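Local atomic coordinates of N-terminal acetyltransferase-like protein (Chaetomium thermophilum, PDB entry 5NNP), a protein that probably serves as the TPR-repeat auxiliary subunit of an N-terminal acetyltransferase complex of the NatA type, holding the catalytic partner within its helical solenoid. Residues T325-K339 with Y376-R388. Residues are numbered along the deposited sequence; the frame is centred on the assembly and turned at random.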
loop_
_atom_site.group_PDB
_atom_site.type_symbol
_atom_site.label_atom_id
_atom_site.label_comp_id
_atom_site.label_asym_id
_atom_site.label_seq_id
_atom_site.Cartn_x
_atom_site.Cartn_y
_atom_site.Cartn_z
ATOM N N THR A 325 7.537 25.678 5.442
ATOM C CA THR A 325 7.226 26.015 6.821
ATOM C C THR A 325 5.719 25.910 7.093
ATOM O O THR A 325 5.286 25.278 8.059
ATOM C CB THR A 325 7.732 27.426 7.156
ATOM O OG1 THR A 325 9.164 27.455 7.026
ATOM C CG2 THR A 325 7.325 27.833 8.564
ATOM N N PHE A 326 4.908 26.525 6.240
ATOM C CA PHE A 326 3.468 26.438 6.432
ATOM C C PHE A 326 2.973 24.979 6.495
ATOM O O PHE A 326 2.203 24.621 7.386
ATOM C CB PHE A 326 2.723 27.180 5.331
ATOM C CG PHE A 326 1.242 27.186 5.523
ATOM C CD1 PHE A 326 0.640 28.138 6.341
ATOM C CD2 PHE A 326 0.445 26.227 4.924
ATOM C CE1 PHE A 326 -0.728 28.142 6.540
ATOM C CE2 PHE A 326 -0.930 26.230 5.121
ATOM C CZ PHE A 326 -1.513 27.192 5.928
ATOM N N ALA A 327 3.423 24.146 5.561
ATOM C CA ALA A 327 2.962 22.758 5.485
ATOM C C ALA A 327 3.287 21.975 6.759
ATOM O O ALA A 327 2.583 21.053 7.126
ATOM C CB ALA A 327 3.566 22.071 4.285
ATOM N N ASN A 328 4.360 22.379 7.424
ATOM C CA ASN A 328 4.818 21.746 8.644
ATOM C C ASN A 328 4.026 22.229 9.862
ATOM O O ASN A 328 4.098 21.634 10.936
ATOM C CB ASN A 328 6.313 22.022 8.837
ATOM C CG ASN A 328 6.997 20.990 9.718
ATOM O OD1 ASN A 328 6.749 19.787 9.599
ATOM N ND2 ASN A 328 7.865 21.460 10.613
ATOM N N LEU A 329 3.245 23.294 9.695
ATOM C CA LEU A 329 2.534 23.872 10.834
ATOM C C LEU A 329 1.002 23.930 10.706
ATOM O O LEU A 329 0.309 24.151 11.706
ATOM C CB LEU A 329 3.076 25.282 11.113
ATOM C CG LEU A 329 4.539 25.410 11.559
ATOM C CD1 LEU A 329 4.975 26.848 11.568
ATOM C CD2 LEU A 329 4.780 24.786 12.933
ATOM N N LYS A 330 0.469 23.707 9.506
ATOM C CA LYS A 330 -0.968 23.910 9.259
ATOM C C LYS A 330 -1.886 23.018 10.089
ATOM O O LYS A 330 -3.069 23.324 10.249
ATOM C CB LYS A 330 -1.290 23.705 7.780
ATOM C CG LYS A 330 -1.020 22.308 7.256
ATOM C CD LYS A 330 -1.372 22.235 5.792
ATOM C CE LYS A 330 -1.734 20.832 5.377
ATOM N NZ LYS A 330 -2.141 20.794 3.948
ATOM N N HIS A 331 -1.345 21.919 10.605
ATOM C CA HIS A 331 -2.089 21.034 11.500
ATOM C C HIS A 331 -2.557 21.748 12.772
ATOM O O HIS A 331 -3.489 21.288 13.433
ATOM C CB HIS A 331 -1.233 19.827 11.890
ATOM C CG HIS A 331 -0.033 20.180 12.721
ATOM N ND1 HIS A 331 1.128 20.695 12.180
ATOM C CD2 HIS A 331 0.183 20.092 14.054
ATOM C CE1 HIS A 331 2.009 20.906 13.144
ATOM N NE2 HIS A 331 1.458 20.553 14.292
ATOM N N LEU A 332 -1.894 22.849 13.122
ATOM C CA LEU A 332 -2.248 23.628 14.318
ATOM C C LEU A 332 -3.449 24.546 14.098
ATOM O O LEU A 332 -4.030 25.054 15.049
ATOM C CB LEU A 332 -1.064 24.478 14.778
ATOM C CG LEU A 332 0.192 23.776 15.281
ATOM C CD1 LEU A 332 1.303 24.787 15.426
ATOM C CD2 LEU A 332 -0.075 23.088 16.606
ATOM N N TYR A 333 -3.816 24.749 12.837
ATOM C CA TYR A 333 -4.837 25.726 12.472
ATOM C C TYR A 333 -6.251 25.318 12.919
ATOM O O TYR A 333 -7.217 26.042 12.666
ATOM C CB TYR A 333 -4.805 25.970 10.953
ATOM C CG TYR A 333 -3.763 26.979 10.523
ATOM C CD1 TYR A 333 -2.517 27.031 11.146
ATOM C CD2 TYR A 333 -4.017 27.878 9.492
ATOM C CE1 TYR A 333 -1.556 27.959 10.758
ATOM C CE2 TYR A 333 -3.061 28.805 9.095
ATOM C CZ TYR A 333 -1.836 28.841 9.735
ATOM O OH TYR A 333 -0.887 29.761 9.357
ATOM N N SER A 334 -6.370 24.168 13.579
ATOM C CA SER A 334 -7.654 23.749 14.136
ATOM C C SER A 334 -8.007 24.675 15.293
ATOM O O SER A 334 -9.174 24.935 15.554
ATOM C CB SER A 334 -7.621 22.282 14.595
ATOM O OG SER A 334 -6.760 22.082 15.711
ATOM N N ASP A 335 -6.976 25.166 15.976
ATOM C CA ASP A 335 -7.125 26.132 17.054
ATOM C C ASP A 335 -7.067 27.544 16.470
ATOM O O ASP A 335 -6.060 27.952 15.891
ATOM C CB ASP A 335 -6.038 25.919 18.112
ATOM C CG ASP A 335 -6.155 26.877 19.286
ATOM O OD1 ASP A 335 -6.239 28.103 19.058
ATOM O OD2 ASP A 335 -6.151 26.408 20.445
ATOM N N SER A 336 -8.156 28.281 16.624
ATOM C CA SER A 336 -8.260 29.618 16.065
ATOM C C SER A 336 -7.129 30.526 16.544
ATOM O O SER A 336 -6.526 31.256 15.753
ATOM C CB SER A 336 -9.611 30.230 16.427
ATOM O OG SER A 336 -9.895 31.332 15.592
ATOM N N PHE A 337 -6.858 30.476 17.845
ATOM C CA PHE A 337 -5.824 31.294 18.467
ATOM C C PHE A 337 -4.459 31.086 17.832
ATOM O O PHE A 337 -3.743 32.045 17.551
ATOM C CB PHE A 337 -5.729 30.982 19.952
ATOM C CG PHE A 337 -4.594 31.671 20.634
ATOM C CD1 PHE A 337 -4.729 32.979 21.082
ATOM C CD2 PHE A 337 -3.393 31.019 20.837
ATOM C CE1 PHE A 337 -3.694 33.625 21.716
ATOM C CE2 PHE A 337 -2.351 31.663 21.475
ATOM C CZ PHE A 337 -2.509 32.972 21.917
ATOM N N LYS A 338 -4.092 29.826 17.633
ATOM C CA LYS A 338 -2.793 29.498 17.065
ATOM C C LYS A 338 -2.748 29.940 15.607
ATOM O O LYS A 338 -1.705 30.359 15.100
ATOM C CB LYS A 338 -2.508 27.994 17.209
ATOM C CG LYS A 338 -2.350 27.560 18.668
ATOM C CD LYS A 338 -2.173 26.067 18.821
ATOM C CE LYS A 338 -2.139 25.674 20.296
ATOM N NZ LYS A 338 -2.267 24.201 20.444
ATOM N N LYS A 339 -3.896 29.858 14.943
ATOM C CA LYS A 339 -4.046 30.308 13.564
ATOM C C LYS A 339 -3.749 31.807 13.432
ATOM O O LYS A 339 -2.913 32.216 12.631
ATOM C CB LYS A 339 -5.463 29.998 13.066
ATOM C CG LYS A 339 -5.785 30.536 11.689
ATOM C CD LYS A 339 -7.183 30.131 11.244
ATOM C CE LYS A 339 -8.260 30.763 12.108
ATOM N NZ LYS A 339 -9.628 30.252 11.769
ATOM N N TYR A 376 5.687 34.246 1.505
ATOM C CA TYR A 376 5.163 32.980 1.002
ATOM C C TYR A 376 4.315 32.253 2.037
ATOM O O TYR A 376 3.340 31.581 1.683
ATOM C CB TYR A 376 6.303 32.069 0.555
ATOM C CG TYR A 376 5.830 30.785 -0.075
ATOM C CD1 TYR A 376 5.056 30.800 -1.224
ATOM C CD2 TYR A 376 6.169 29.557 0.466
ATOM C CE1 TYR A 376 4.628 29.626 -1.811
ATOM C CE2 TYR A 376 5.740 28.378 -0.112
ATOM C CZ TYR A 376 4.970 28.420 -1.249
ATOM O OH TYR A 376 4.544 27.252 -1.830
ATOM N N TYR A 377 4.697 32.366 3.311
ATOM C CA TYR A 377 3.913 31.754 4.383
ATOM C C TYR A 377 2.551 32.426 4.444
ATOM O O TYR A 377 1.512 31.769 4.596
ATOM C CB TYR A 377 4.604 31.864 5.744
ATOM C CG TYR A 377 3.823 31.198 6.866
ATOM C CD1 TYR A 377 2.747 31.843 7.484
ATOM C CD2 TYR A 377 4.157 29.925 7.307
ATOM C CE1 TYR A 377 2.038 31.231 8.507
ATOM C CE2 TYR A 377 3.459 29.311 8.320
ATOM C CZ TYR A 377 2.400 29.963 8.917
ATOM O OH TYR A 377 1.711 29.332 9.934
ATOM N N LEU A 378 2.564 33.747 4.339
ATOM C CA LEU A 378 1.330 34.495 4.421
ATOM C C LEU A 378 0.447 34.197 3.210
ATOM O O LEU A 378 -0.779 34.167 3.324
ATOM C CB LEU A 378 1.621 35.985 4.539
ATOM C CG LEU A 378 2.087 36.402 5.931
ATOM C CD1 LEU A 378 2.805 37.738 5.892
ATOM C CD2 LEU A 378 0.898 36.440 6.882
ATOM N N ALA A 379 1.072 33.954 2.059
ATOM C CA ALA A 379 0.321 33.668 0.841
ATOM C C ALA A 379 -0.469 32.395 1.041
ATOM O O ALA A 379 -1.648 32.305 0.691
ATOM C CB ALA A 379 1.243 33.533 -0.339
ATOM N N GLN A 380 0.192 31.416 1.635
ATOM C CA GLN A 380 -0.413 30.121 1.849
ATOM C C GLN A 380 -1.434 30.150 2.971
ATOM O O GLN A 380 -2.465 29.490 2.884
ATOM C CB GLN A 380 0.673 29.086 2.124
ATOM C CG GLN A 380 1.373 28.696 0.857
ATOM C CD GLN A 380 2.384 27.630 1.076
ATOM O OE1 GLN A 380 3.374 27.822 1.788
ATOM N NE2 GLN A 380 2.148 26.481 0.473
ATOM N N HIS A 381 -1.142 30.920 4.014
ATOM C CA HIS A 381 -2.077 31.102 5.122
ATOM C C HIS A 381 -3.453 31.491 4.602
ATOM O O HIS A 381 -4.455 30.855 4.912
ATOM C CB HIS A 381 -1.559 32.174 6.089
ATOM C CG HIS A 381 -2.447 32.416 7.274
ATOM N ND1 HIS A 381 -2.247 31.802 8.495
ATOM C CD2 HIS A 381 -3.523 33.225 7.432
ATOM C CE1 HIS A 381 -3.167 32.213 9.348
ATOM N NE2 HIS A 381 -3.955 33.074 8.727
ATOM N N TYR A 382 -3.485 32.536 3.791
ATOM C CA TYR A 382 -4.735 33.088 3.321
ATOM C C TYR A 382 -5.290 32.349 2.113
ATOM O O TYR A 382 -6.363 32.673 1.614
ATOM C CB TYR A 382 -4.540 34.561 3.022
ATOM C CG TYR A 382 -4.352 35.340 4.288
ATOM C CD1 TYR A 382 -5.431 35.582 5.140
ATOM C CD2 TYR A 382 -3.107 35.812 4.654
ATOM C CE1 TYR A 382 -5.273 36.289 6.315
ATOM C CE2 TYR A 382 -2.937 36.518 5.822
ATOM C CZ TYR A 382 -4.022 36.753 6.652
ATOM O OH TYR A 382 -3.849 37.456 7.818
ATOM N N ASN A 383 -4.563 31.333 1.659
ATOM C CA ASN A 383 -5.080 30.444 0.632
ATOM C C ASN A 383 -5.729 29.213 1.276
ATOM O O ASN A 383 -6.598 28.564 0.694
ATOM C CB ASN A 383 -3.964 30.031 -0.312
ATOM C CG ASN A 383 -4.487 29.435 -1.595
ATOM O OD1 ASN A 383 -5.596 29.756 -2.041
ATOM N ND2 ASN A 383 -3.695 28.553 -2.197
ATOM N N TYR A 384 -5.302 28.913 2.497
ATOM C CA TYR A 384 -5.779 27.750 3.230
ATOM C C TYR A 384 -7.259 27.914 3.610
ATOM O O TYR A 384 -7.705 29.000 3.995
ATOM C CB TYR A 384 -4.910 27.533 4.474
ATOM C CG TYR A 384 -5.062 26.177 5.110
ATOM C CD1 TYR A 384 -4.748 25.024 4.408
ATOM C CD2 TYR A 384 -5.499 26.047 6.416
ATOM C CE1 TYR A 384 -4.878 23.774 4.986
ATOM C CE2 TYR A 384 -5.628 24.806 7.002
ATOM C CZ TYR A 384 -5.317 23.674 6.280
ATOM O OH TYR A 384 -5.445 22.436 6.857
ATOM N N TYR A 385 -8.020 26.833 3.502
ATOM C CA TYR A 385 -9.467 26.927 3.607
ATOM C C TYR A 385 -9.916 27.300 5.019
ATOM O O TYR A 385 -11.031 27.785 5.232
ATOM C CB TYR A 385 -10.106 25.607 3.169
ATOM C CG TYR A 385 -9.963 24.484 4.169
ATOM C CD1 TYR A 385 -8.851 23.651 4.155
ATOM C CD2 TYR A 385 -10.953 24.249 5.125
ATOM C CE1 TYR A 385 -8.726 22.618 5.072
ATOM C CE2 TYR A 385 -10.840 23.222 6.047
ATOM C CZ TYR A 385 -9.726 22.410 6.017
ATOM O OH TYR A 385 -9.610 21.390 6.935
ATOM N N MET A 386 -9.034 27.085 5.983
ATOM C CA MET A 386 -9.357 27.356 7.373
ATOM C C MET A 386 -9.199 28.830 7.699
ATOM O O MET A 386 -9.763 29.326 8.672
ATOM C CB MET A 386 -8.481 26.510 8.295
ATOM C CG MET A 386 -8.612 25.013 8.052
ATOM S SD MET A 386 -8.767 24.089 9.586
ATOM C CE MET A 386 -10.083 25.014 10.381
ATOM N N SER A 387 -8.430 29.529 6.876
ATOM C CA SER A 387 -8.208 30.958 7.067
ATOM C C SER A 387 -8.262 31.710 5.742
ATOM O O SER A 387 -7.588 32.721 5.564
ATOM C CB SER A 387 -6.863 31.191 7.752
ATOM O OG SER A 387 -5.879 30.305 7.247
ATOM N N ARG A 388 -9.090 31.220 4.822
ATOM C CA ARG A 388 -9.067 31.691 3.443
ATOM C C ARG A 388 -9.438 33.156 3.280
ATOM O O ARG A 388 -10.446 33.636 3.818
ATOM C CB ARG A 388 -9.996 30.842 2.577
ATOM C CG ARG A 388 -9.941 31.182 1.098
ATOM C CD ARG A 388 -10.446 30.020 0.265
ATOM N NE ARG A 388 -9.509 28.900 0.293
ATOM C CZ ARG A 388 -9.806 27.673 -0.119
ATOM N NH1 ARG A 388 -11.021 27.414 -0.581
ATOM N NH2 ARG A 388 -8.894 26.707 -0.066
HETATM O O HOH W 1 4.672 25.430 3.092
#
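F326 drives its ring between Y377 and Y384, presenting an edge to the face of each: ring centroids lie 5.2 Å from Y377 and 5.5 Å from Y384. With CG anti to the backbone N (chi1 -177°), the phenyl reaches across to helix 369-381, where CB of Q380 lies over one face in a CH-pi contact and CE1 of F326 comes 3.5 Å from CA of H381. This is the tight part. With an alanine here, a gap is likely to open between Y377 and Y384, each ring face losing the phenyl edge turned to it. Beside it Y333 enters from the opposite direction to Y377, and its OH lies 2.7 Å from OH of Y377 and 2.6 Å from ND1 of H381, hydrogen-bonded to both. The second bond runs in the imidazole plane, while OG of S387 sits over the centre of one H381 face, hydrogen-bonded to the O of H381. The periphery, with K330, K339 and M386 partly exposed, is looser. K330 lays its extended chain across Y384, CD 3.9 Å from CE1; K339, bent at chi3, donates from NZ to O of M386 (3.2 Å); a water bridges N of A327 and OE1 of Q380. The contact thus joins the weakly bonded helix 325-329 and the start of helix 336-352 to the end of helix 369-381 and the type I turn Y384-S387, within the predicted TPR repeat 374-407; L378 and Y376 also pack on helices 390-403 and 408-421. Its chemistry is an aromatic cluster with a polar heart: the Y333 hydroxyl links that of Y377 to ND1 of H381, which probably helps hold the imidazole in its turn, while packing orients the tyrosine rings.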